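Long-range contacts in probable glycosidase crf1 (Neosartorya fumigata, PDB 6IBU), which cleaves chitin and transfers it to 1,6-beta-glucan or to other chitin chains, cross-linking polysaccharides of the fungal cell wall and septa: residues Ala54-Ala59 / Gly189-Pro194; Phe70-Val75 / Thr141-Trp146. One frame throughout, in Å; residues are numbered along the deposited sequence.

Contact 1 (Ala54-Ala59 / Gly189-Pro194); sequences AKQGDA and GDPSNP
Gln56 reaches across to Asp190 and gives the one direct hydrogen bond between two surface loops, NE2 to OD1 at 2.8 Å with an N-H...O angle of 149°. The Gln56 side chain is extended, CG anti to the backbone N, and meets the Asp190 side chain at about a right angle. NE2 comes to the syn side of OD1 but 32° out of the carboxylate plane, and amide and carboxylate are turned 52° apart. The compact part lies on the Asp190 side: OD1 also accepts, on its anti side, from Ser192 N at 2.9 Å, closing an Asx turn inside the type I turn Asp190-Asn193. Two N-H donors grip one oxygen, which would hold the rotation of the carboxylate. Gln56 CG also lies 3.5 Å from Asp190 OD2. In the other loop, Lys55-Asp58 is a type II turn, braced by a salt bridge from Lys55 NZ to Asp58 OD1 at 3.1 Å. Beyond the Gln56-Asp190 pair the contact is loose. Gly57 N and Asp190 OD2 are joined through a water, 2.8 Å from Gly57 N, and Pro191 CD and Ser192 CB come no closer than 4.1 Å to Gln56 NE2. Only 124 Å² is buried, and Gln56, Gly57, Pro191 and Ser192 are exposed. Tyr207 touches Gln56 and Asp190. The contact joins the loop between strands 48-53 and 61-64 to that from strand 179-187 into helix 195-201.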
loop_
_atom_site.group_PDB
_atom_site.type_symbol
_atom_site.label_atom_id
_atom_site.label_comp_id
_atom_site.label_asym_id
_atom_site.label_seq_id
_atom_site.Cartn_x
_atom_site.Cartn_y
_atom_site.Cartn_z
ATOM N N ALA A 54 13.526 -6.101 -13.221
ATOM C CA ALA A 54 14.601 -6.302 -14.228
ATOM C C ALA A 54 14.168 -7.332 -15.271
ATOM O O ALA A 54 14.594 -7.186 -16.424
ATOM C CB ALA A 54 15.899 -6.713 -13.578
ATOM N N LYS A 55 13.379 -8.334 -14.889
ATOM C CA LYS A 55 12.935 -9.388 -15.825
ATOM C C LYS A 55 11.506 -9.789 -15.479
ATOM O O LYS A 55 11.033 -9.466 -14.378
ATOM C CB LYS A 55 13.881 -10.587 -15.769
ATOM C CG LYS A 55 13.820 -11.410 -14.487
ATOM C CD LYS A 55 15.189 -11.974 -14.088
ATOM C CE LYS A 55 15.197 -12.727 -12.770
ATOM N NZ LYS A 55 15.364 -11.821 -11.604
ATOM N N GLN A 56 10.848 -10.477 -16.404
ATOM C CA GLN A 56 9.444 -10.895 -16.246
ATOM C C GLN A 56 9.355 -11.715 -14.958
ATOM O O GLN A 56 10.296 -12.475 -14.672
ATOM C CB GLN A 56 8.970 -11.656 -17.479
ATOM C CG GLN A 56 7.507 -12.074 -17.399
ATOM C CD GLN A 56 7.018 -12.757 -18.656
ATOM O OE1 GLN A 56 7.783 -13.340 -19.414
ATOM N NE2 GLN A 56 5.718 -12.718 -18.881
ATOM N N GLY A 57 8.271 -11.537 -14.202
ATOM C CA GLY A 57 8.042 -12.219 -12.918
ATOM C C GLY A 57 8.640 -11.475 -11.733
ATOM O O GLY A 57 8.296 -11.872 -10.615
ATOM N N ASP A 58 9.465 -10.437 -11.948
ATOM C CA ASP A 58 10.065 -9.605 -10.865
ATOM C C ASP A 58 8.981 -8.736 -10.223
ATOM O O ASP A 58 8.404 -7.886 -10.918
ATOM C CB ASP A 58 11.185 -8.678 -11.346
ATOM C CG ASP A 58 12.550 -9.337 -11.366
ATOM O OD1 ASP A 58 12.599 -10.575 -11.152
ATOM O OD2 ASP A 58 13.558 -8.609 -11.604
ATOM N N ALA A 59 8.705 -8.974 -8.945
ATOM C CA ALA A 59 7.685 -8.261 -8.155
ATOM C C ALA A 59 8.211 -8.130 -6.732
ATOM O O ALA A 59 7.617 -8.621 -5.773
ATOM C CB ALA A 59 6.386 -9.015 -8.225
ATOM N N GLY A 189 2.349 -4.119 -16.932
ATOM C CA GLY A 189 2.435 -4.331 -18.380
ATOM C C GLY A 189 3.121 -5.639 -18.752
ATOM O O GLY A 189 3.609 -5.724 -19.874
ATOM N N ASP A 190 3.192 -6.611 -17.841
ATOM C CA ASP A 190 3.607 -8.005 -18.131
ATOM C C ASP A 190 2.714 -8.522 -19.252
ATOM O O ASP A 190 1.497 -8.425 -19.137
ATOM C CB ASP A 190 3.460 -8.847 -16.864
ATOM C CG ASP A 190 4.041 -10.246 -16.933
ATOM O OD1 ASP A 190 3.777 -10.924 -17.947
ATOM O OD2 ASP A 190 4.694 -10.664 -15.924
ATOM N N PRO A 191 3.263 -9.050 -20.369
ATOM C CA PRO A 191 2.434 -9.585 -21.453
ATOM C C PRO A 191 1.434 -10.662 -20.998
ATOM O O PRO A 191 0.372 -10.780 -21.567
ATOM C CB PRO A 191 3.446 -10.199 -22.425
ATOM C CG PRO A 191 4.750 -9.503 -22.127
ATOM C CD PRO A 191 4.697 -9.143 -20.659
ATOM N N SER A 192 1.772 -11.392 -19.938
ATOM C CA SER A 192 0.913 -12.454 -19.364
ATOM C C SER A 192 -0.264 -11.859 -18.580
ATOM O O SER A 192 -1.109 -12.640 -18.139
ATOM C CB SER A 192 1.722 -13.392 -18.519
ATOM O OG SER A 192 1.665 -13.019 -17.155
ATOM N N ASN A 193 -0.339 -10.547 -18.389
ATOM C CA ASN A 193 -1.444 -9.942 -17.602
ATOM C C ASN A 193 -2.663 -9.762 -18.499
ATOM O O ASN A 193 -2.534 -9.690 -19.720
ATOM C CB ASN A 193 -1.034 -8.611 -16.981
ATOM C CG ASN A 193 -0.053 -8.751 -15.840
ATOM O OD1 ASN A 193 0.208 -9.849 -15.357
ATOM N ND2 ASN A 193 0.495 -7.630 -15.404
ATOM N N PRO A 194 -3.875 -9.638 -17.918
ATOM C CA PRO A 194 -5.056 -9.269 -18.689
ATOM C C PRO A 194 -4.822 -7.949 -19.440
ATOM O O PRO A 194 -4.153 -7.103 -18.901
ATOM C CB PRO A 194 -6.164 -9.077 -17.639
ATOM C CG PRO A 194 -5.673 -9.796 -16.395
ATOM C CD PRO A 194 -4.165 -9.808 -16.486
HETATM O O HOH W 1 6.528 -9.438 -14.706
#

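Contact 2 (Phe70-Val75 / Thr141-Trp146); sequences FGKAEV and TYTIDW
Residues 71-75 and 141-146, parts of strands 71-78 and 140-146, pair antiparallel, Gly71 facing Trp146 and Val75 facing Tyr142, within one of the two large sheets of the GH16 beta-sandwich (concanavalin-like, beta-jelly-roll fold). Gly71, Ala73 and Val75 form hydrogen-bonded pairs with Trp146, Ile144 and Tyr142, two N-H...O bonds each; the straightest, Gly71 N to Trp146 O, has an angle of 173°. Ala73, Val75, Tyr142 and Ile144 turn inward onto strand 85-93 of the other sheet, and Tyr142 meets Trp101 edge-to-face. On the opposite face Lys72, Glu74, Thr143 and Asp145 are gathered. Glu74 has CG anti to the backbone N (chi1 -174°), which sets CG against Thr143 OG1 and Thr141 CG2; the side chain runs alongside that of Thr143, pointing the same way. Glu74 CB lies 4.1 Å from Thr143 OG1; CG touches both that hydroxyl and the methyl Thr141 CG2, 3.3 Å from the latter; CD touches the same two atoms; and at the tip OE1 is hydrogen-bonded to Thr143 OG1 at 3.0 Å, while OE2 stays near Thr141 CG2. Lys72 runs side by side with Asp145, but there the methylene CE, not NZ, makes the closest approach to OD1, at 3.5 Å; Lys72 NZ is 4.7 Å from Asp145 OD1, too far for a salt bridge, though the opposite charges would probably attract. A water bridges Asp145 OD1 to Gly71 O. At the strand end the Phe70 and Trp146 rings meet obliquely, planes at 46°, while Trp146 NE1 bonds to Pro175 O. Phe70 CD1 stands 3.6 Å above the indole plane, offset toward its rim.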
loop_
_atom_site.group_PDB
_atom_site.type_symbol
_atom_site.label_atom_id
_atom_site.label_comp_id
_atom_site.label_asym_id
_atom_site.label_seq_id
_atom_site.Cartn_x
_atom_site.Cartn_y
_atom_site.Cartn_z
ATOM N N PHE A 70 -6.187 1.898 12.606
ATOM C CA PHE A 70 -6.356 3.364 12.447
ATOM C C PHE A 70 -5.029 4.045 12.735
ATOM O O PHE A 70 -4.166 3.457 13.384
ATOM C CB PHE A 70 -7.489 3.912 13.314
ATOM C CG PHE A 70 -8.824 3.346 12.913
ATOM C CD1 PHE A 70 -9.361 3.697 11.684
ATOM C CD2 PHE A 70 -9.523 2.452 13.711
ATOM C CE1 PHE A 70 -10.564 3.173 11.243
ATOM C CE2 PHE A 70 -10.737 1.936 13.274
ATOM C CZ PHE A 70 -11.257 2.299 12.044
ATOM N N GLY A 71 -4.883 5.260 12.230
ATOM C CA GLY A 71 -3.695 6.095 12.448
ATOM C C GLY A 71 -3.185 6.637 11.128
ATOM O O GLY A 71 -3.954 7.294 10.407
ATOM N N LYS A 72 -1.932 6.359 10.796
ATOM C CA LYS A 72 -1.224 7.071 9.707
ATOM C C LYS A 72 -0.164 6.160 9.091
ATOM O O LYS A 72 0.560 5.487 9.838
ATOM C CB LYS A 72 -0.589 8.327 10.288
ATOM C CG LYS A 72 -0.177 9.358 9.256
ATOM C CD LYS A 72 0.720 10.419 9.828
ATOM C CE LYS A 72 0.353 11.811 9.366
ATOM N NZ LYS A 72 1.357 12.792 9.828
ATOM N N ALA A 73 -0.057 6.170 7.766
ATOM C CA ALA A 73 1.077 5.563 7.041
ATOM C C ALA A 73 1.673 6.642 6.132
ATOM O O ALA A 73 0.948 7.218 5.315
ATOM C CB ALA A 73 0.616 4.323 6.312
ATOM N N GLU A 74 2.949 6.945 6.323
ATOM C CA GLU A 74 3.673 7.975 5.550
ATOM C C GLU A 74 4.890 7.305 4.902
ATOM O O GLU A 74 5.702 6.700 5.619
ATOM C CB GLU A 74 4.013 9.114 6.500
ATOM C CG GLU A 74 4.629 10.324 5.830
ATOM C CD GLU A 74 4.550 11.564 6.704
ATOM O OE1 GLU A 74 3.456 12.181 6.734
ATOM O OE2 GLU A 74 5.576 11.903 7.374
ATOM N N VAL A 75 5.011 7.391 3.582
ATOM C CA VAL A 75 6.099 6.706 2.845
ATOM C C VAL A 75 6.816 7.742 1.992
ATOM O O VAL A 75 6.156 8.471 1.270
ATOM C CB VAL A 75 5.565 5.541 2.006
ATOM C CG1 VAL A 75 6.701 4.818 1.308
ATOM C CG2 VAL A 75 4.751 4.580 2.855
ATOM N N THR A 141 6.486 12.540 -0.337
ATOM C CA THR A 141 5.960 11.929 0.891
ATOM C C THR A 141 4.509 11.559 0.621
ATOM O O THR A 141 3.695 12.455 0.471
ATOM C CB THR A 141 6.110 12.868 2.080
ATOM O OG1 THR A 141 7.488 13.200 2.153
ATOM C CG2 THR A 141 5.657 12.219 3.361
ATOM N N TYR A 142 4.214 10.270 0.597
ATOM C CA TYR A 142 2.842 9.762 0.388
ATOM C C TYR A 142 2.267 9.408 1.759
ATOM O O TYR A 142 2.794 8.531 2.445
ATOM C CB TYR A 142 2.877 8.594 -0.574
ATOM C CG TYR A 142 3.383 8.943 -1.947
ATOM C CD1 TYR A 142 2.513 9.340 -2.952
ATOM C CD2 TYR A 142 4.736 8.854 -2.245
ATOM C CE1 TYR A 142 2.983 9.650 -4.219
ATOM C CE2 TYR A 142 5.212 9.128 -3.513
ATOM C CZ TYR A 142 4.338 9.522 -4.507
ATOM O OH TYR A 142 4.818 9.814 -5.755
ATOM N N THR A 143 1.213 10.105 2.146
ATOM C CA THR A 143 0.635 10.011 3.502
ATOM C C THR A 143 -0.824 9.565 3.410
ATOM O O THR A 143 -1.579 10.165 2.660
ATOM C CB THR A 143 0.737 11.356 4.219
ATOM O OG1 THR A 143 2.091 11.789 4.100
ATOM C CG2 THR A 143 0.297 11.269 5.664
ATOM N N ILE A 144 -1.186 8.559 4.190
ATOM C CA ILE A 144 -2.588 8.094 4.356
ATOM C C ILE A 144 -2.967 8.298 5.811
ATOM O O ILE A 144 -2.346 7.679 6.622
ATOM C CB ILE A 144 -2.733 6.627 3.941
ATOM C CG1 ILE A 144 -2.422 6.426 2.459
ATOM C CG2 ILE A 144 -4.124 6.121 4.304
ATOM C CD1 ILE A 144 -2.329 4.987 2.034
ATOM N N ASP A 145 -3.901 9.194 6.088
ATOM C CA ASP A 145 -4.505 9.394 7.426
ATOM C C ASP A 145 -5.782 8.564 7.470
ATOM O O ASP A 145 -6.613 8.691 6.589
ATOM C CB ASP A 145 -4.727 10.871 7.733
ATOM C CG ASP A 145 -3.441 11.534 8.234
ATOM O OD1 ASP A 145 -3.099 11.369 9.462
ATOM O OD2 ASP A 145 -2.749 12.180 7.389
ATOM N N TRP A 146 -5.910 7.712 8.463
ATOM C CA TRP A 146 -6.975 6.697 8.471
ATOM C C TRP A 146 -7.678 6.721 9.821
ATOM O O TRP A 146 -7.082 6.331 10.824
ATOM C CB TRP A 146 -6.343 5.365 8.122
ATOM C CG TRP A 146 -7.210 4.179 8.298
ATOM C CD1 TRP A 146 -8.535 4.058 7.998
ATOM C CD2 TRP A 146 -6.750 2.891 8.716
ATOM N NE1 TRP A 146 -8.935 2.774 8.242
ATOM C CE2 TRP A 146 -7.865 2.039 8.677
ATOM C CE3 TRP A 146 -5.514 2.397 9.133
ATOM C CZ2 TRP A 146 -7.781 0.713 9.067
ATOM C CZ3 TRP A 146 -5.420 1.082 9.500
ATOM C CH2 TRP A 146 -6.545 0.258 9.468
HETATM O O HOH W 2 -4.448 10.024 11.353
HETATM O O HOH W 3 1.020 6.379 2.389
#

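Contact 2 is nested along the chain inside the loop closed by contact 1, and all four segments belong to the same GH16 region. The two lie on opposite sides of the chain's centre, with centres 29 Å apart and nearest atoms about 15 Å apart. Each lies near, but not against, a different part of the chitin site. In contact 1 the side chain of Asp190 is about 7 Å from those of Trp186 and Thr197, both chitin-binding. In contact 2 the side chain of Ile144 is about 8 Å from that of Glu98, the probable nucleophile, and that of Tyr142 about 9 Å from chitin-binding Glu102, the probable proton donor.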